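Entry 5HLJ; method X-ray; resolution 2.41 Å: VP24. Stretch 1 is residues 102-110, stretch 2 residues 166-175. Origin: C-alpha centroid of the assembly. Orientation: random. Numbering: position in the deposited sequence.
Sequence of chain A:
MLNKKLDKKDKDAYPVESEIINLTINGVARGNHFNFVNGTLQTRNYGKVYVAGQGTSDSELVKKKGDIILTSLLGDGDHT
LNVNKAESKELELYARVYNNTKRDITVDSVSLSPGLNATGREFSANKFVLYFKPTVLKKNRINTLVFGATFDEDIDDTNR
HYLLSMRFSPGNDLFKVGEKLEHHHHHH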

# COMPACT_ATOMS: atom_id res chain seq x y z
N LYS A 102 -4.96 -20.22 15.86
CA LYS A 102 -6.26 -20.87 15.95
C LYS A 102 -7.21 -20.46 14.82
O LYS A 102 -8.35 -20.91 14.79
CB LYS A 102 -6.91 -20.57 17.30
CG LYS A 102 -6.19 -21.17 18.51
CD LYS A 102 -6.88 -20.74 19.80
CE LYS A 102 -6.18 -21.27 21.05
NZ LYS A 102 -6.82 -20.76 22.30
N ARG A 103 -6.76 -19.61 13.90
CA ARG A 103 -7.63 -19.21 12.80
C ARG A 103 -6.92 -19.11 11.46
O ARG A 103 -5.72 -18.89 11.39
CB ARG A 103 -8.29 -17.87 13.09
CG ARG A 103 -9.56 -18.00 13.89
CD ARG A 103 -10.34 -16.70 13.94
NE ARG A 103 -10.64 -16.11 12.64
CZ ARG A 103 -11.55 -15.16 12.46
NH1 ARG A 103 -12.23 -14.70 13.50
NH2 ARG A 103 -11.79 -14.66 11.26
N ASP A 104 -7.71 -19.28 10.40
CA ASP A 104 -7.28 -18.92 9.06
C ASP A 104 -6.84 -17.46 9.01
O ASP A 104 -7.41 -16.60 9.68
CB ASP A 104 -8.41 -19.16 8.07
CG ASP A 104 -8.65 -20.64 7.79
OD1 ASP A 104 -9.60 -20.95 7.04
OD2 ASP A 104 -7.86 -21.49 8.27
N ILE A 105 -5.80 -17.19 8.22
CA ILE A 105 -5.29 -15.84 8.01
C ILE A 105 -5.26 -15.54 6.52
O ILE A 105 -4.83 -16.38 5.73
CB ILE A 105 -3.87 -15.69 8.56
CG1 ILE A 105 -3.86 -15.92 10.07
CG2 ILE A 105 -3.30 -14.34 8.18
CD1 ILE A 105 -2.48 -16.03 10.63
N THR A 106 -5.73 -14.36 6.12
CA THR A 106 -5.56 -13.94 4.74
C THR A 106 -4.40 -12.94 4.64
O THR A 106 -4.30 -12.00 5.43
CB THR A 106 -6.85 -13.30 4.14
OG1 THR A 106 -7.95 -14.23 4.23
CG2 THR A 106 -6.65 -12.93 2.65
N VAL A 107 -3.49 -13.18 3.70
CA VAL A 107 -2.52 -12.16 3.35
C VAL A 107 -3.15 -11.29 2.27
O VAL A 107 -3.33 -11.73 1.14
CB VAL A 107 -1.18 -12.77 2.89
CG1 VAL A 107 -0.14 -11.67 2.67
CG2 VAL A 107 -0.68 -13.74 3.95
N ASP A 108 -3.52 -10.06 2.64
CA ASP A 108 -4.32 -9.16 1.81
C ASP A 108 -3.54 -8.48 0.72
O ASP A 108 -4.03 -8.30 -0.40
CB ASP A 108 -4.95 -8.07 2.66
CG ASP A 108 -6.05 -8.57 3.52
OD1 ASP A 108 -6.95 -9.25 2.98
OD2 ASP A 108 -6.01 -8.28 4.73
N SER A 109 -2.32 -8.07 1.05
CA SER A 109 -1.54 -7.25 0.14
C SER A 109 -0.10 -7.27 0.55
O SER A 109 0.24 -7.62 1.68
CB SER A 109 -2.06 -5.81 0.11
OG SER A 109 -2.14 -5.27 1.42
N VAL A 110 0.77 -6.92 -0.38
CA VAL A 110 2.17 -6.77 -0.05
C VAL A 110 2.68 -5.49 -0.68
O VAL A 110 2.10 -4.99 -1.64
CB VAL A 110 3.03 -7.96 -0.53
CG1 VAL A 110 2.43 -9.28 -0.10
CG2 VAL A 110 3.20 -7.93 -2.02
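Stretch 2 (166-175) MRFSPGNDLF

Stretch 2 runs against stretch 1 as its antiparallel neighbour in a sheet: strand 166-170 pairs with strand 105-110, their axes 4.6 Å apart at closest approach and their N-to-C directions at 145°. Beyond P170 the chain leaves strand geometry and turns past the start of stretch 1.

K102 stays out of reach. R103 lays its guanidinium over P170, with NH2 3.4 Å from P170 CB. D104 opens the ladder: G171 N donates to D104 O at 2.9 Å, and N172 ND2 donates to D104 OD1 at 2.7 Å, so backbone and side chain both hold the turn. G171 has phi/psi of 97/-171, a conformation that calls for glycine, and a CB there would also crowd the R103 NH2.

I105 pairs with P170 without hydrogen bonds, their side chains diverging; its CG2 lies 4.0 Å from F168 CB. T106 is the central polar post. Its N donates to S169 O at 2.8 Å and its O accepts from S169 N at 2.9 Å, the paired bonds of an antiparallel bridge. Its OG1 donates to G171 O at 2.8 Å and receives a bond from a water, 2.8 Å away, that also donates to D173 O at 2.6 Å, tying the loop back to the strand.

V107 faces F168 on the apolar side, CG2 to CE1 at 3.8 Å. D108 breaks from extended geometry, with psi -41, yet its N still donates to R167 O at 2.9 Å. Its CB points toward stretch 2, and OD2 accepts from S169 OG at 2.5 Å while making a long salt bridge to R167 NE at 3.7 Å. After this irregularity S109 O accepts from R167 N at 3.1 Å, and V110 CG1 meets M166 CG at 4.1 Å, on the same face as V107 and F168.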

# COMPACT_ATOMS: atom_id res chain seq x y z
N MET A 166 3.78 -7.05 4.57
CA MET A 166 2.61 -7.89 4.31
C MET A 166 1.49 -7.52 5.26
O MET A 166 1.72 -7.33 6.45
CB MET A 166 2.95 -9.38 4.48
CG MET A 166 4.08 -9.87 3.60
SD MET A 166 4.30 -11.67 3.67
CE MET A 166 4.98 -11.88 5.31
N ARG A 167 0.27 -7.43 4.75
CA ARG A 167 -0.86 -7.23 5.64
C ARG A 167 -1.57 -8.55 5.92
O ARG A 167 -2.01 -9.23 5.01
CB ARG A 167 -1.86 -6.21 5.07
CG ARG A 167 -3.04 -5.99 6.02
CD ARG A 167 -3.97 -4.87 5.56
NE ARG A 167 -5.30 -4.98 6.17
CZ ARG A 167 -5.94 -3.97 6.76
NH1 ARG A 167 -5.37 -2.76 6.85
NH2 ARG A 167 -7.16 -4.16 7.28
N PHE A 168 -1.65 -8.89 7.21
CA PHE A 168 -2.40 -10.06 7.67
C PHE A 168 -3.78 -9.65 8.15
O PHE A 168 -3.93 -8.63 8.84
CB PHE A 168 -1.67 -10.77 8.82
CG PHE A 168 -0.44 -11.52 8.41
CD1 PHE A 168 0.09 -11.40 7.14
CD2 PHE A 168 0.19 -12.37 9.32
CE1 PHE A 168 1.25 -12.10 6.78
CE2 PHE A 168 1.33 -13.08 8.97
CZ PHE A 168 1.87 -12.94 7.69
N SER A 169 -4.79 -10.46 7.84
CA SER A 169 -6.11 -10.24 8.42
C SER A 169 -6.79 -11.58 8.74
O SER A 169 -6.45 -12.60 8.17
CB SER A 169 -6.98 -9.38 7.48
OG SER A 169 -7.13 -9.98 6.22
N PRO A 170 -7.74 -11.57 9.69
CA PRO A 170 -8.38 -12.82 10.09
C PRO A 170 -9.32 -13.37 9.04
O PRO A 170 -9.96 -12.61 8.34
CB PRO A 170 -9.17 -12.43 11.35
CG PRO A 170 -8.65 -11.08 11.75
CD PRO A 170 -8.22 -10.42 10.49
N GLY A 171 -9.41 -14.70 8.95
CA GLY A 171 -10.46 -15.31 8.16
C GLY A 171 -9.99 -15.69 6.77
O GLY A 171 -8.80 -15.62 6.46
N ASN A 172 -10.95 -16.08 5.94
CA ASN A 172 -10.63 -16.69 4.66
C ASN A 172 -11.57 -16.23 3.54
O ASN A 172 -11.53 -16.77 2.44
CB ASN A 172 -10.67 -18.21 4.80
CG ASN A 172 -11.98 -18.71 5.39
OD1 ASN A 172 -13.05 -18.30 4.96
ND2 ASN A 172 -11.88 -19.57 6.40
N ASP A 173 -12.41 -15.23 3.83
CA ASP A 173 -13.37 -14.73 2.85
C ASP A 173 -12.69 -14.04 1.67
O ASP A 173 -11.85 -13.15 1.86
CB ASP A 173 -14.37 -13.77 3.50
CG ASP A 173 -15.42 -14.48 4.34
OD1 ASP A 173 -16.02 -15.47 3.85
OD2 ASP A 173 -15.63 -14.05 5.50
N LEU A 174 -13.07 -14.45 0.47
CA LEU A 174 -12.53 -13.87 -0.76
C LEU A 174 -13.65 -13.57 -1.74
O LEU A 174 -14.76 -14.11 -1.63
CB LEU A 174 -11.52 -14.82 -1.41
CG LEU A 174 -10.24 -15.17 -0.65
CD1 LEU A 174 -9.51 -16.29 -1.37
CD2 LEU A 174 -9.34 -13.94 -0.50
N PHE A 175 -13.36 -12.70 -2.70
CA PHE A 175 -14.32 -12.35 -3.73
C PHE A 175 -14.86 -13.58 -4.46
O PHE A 175 -14.09 -14.42 -4.94
CB PHE A 175 -13.67 -11.39 -4.73
CG PHE A 175 -14.63 -10.88 -5.77
CD1 PHE A 175 -15.70 -10.06 -5.40
CD2 PHE A 175 -14.46 -11.20 -7.11
CE1 PHE A 175 -16.59 -9.59 -6.35
CE2 PHE A 175 -15.34 -10.72 -8.07
CZ PHE A 175 -16.41 -9.91 -7.69
O HOH W 1 -10.26 -12.77 3.90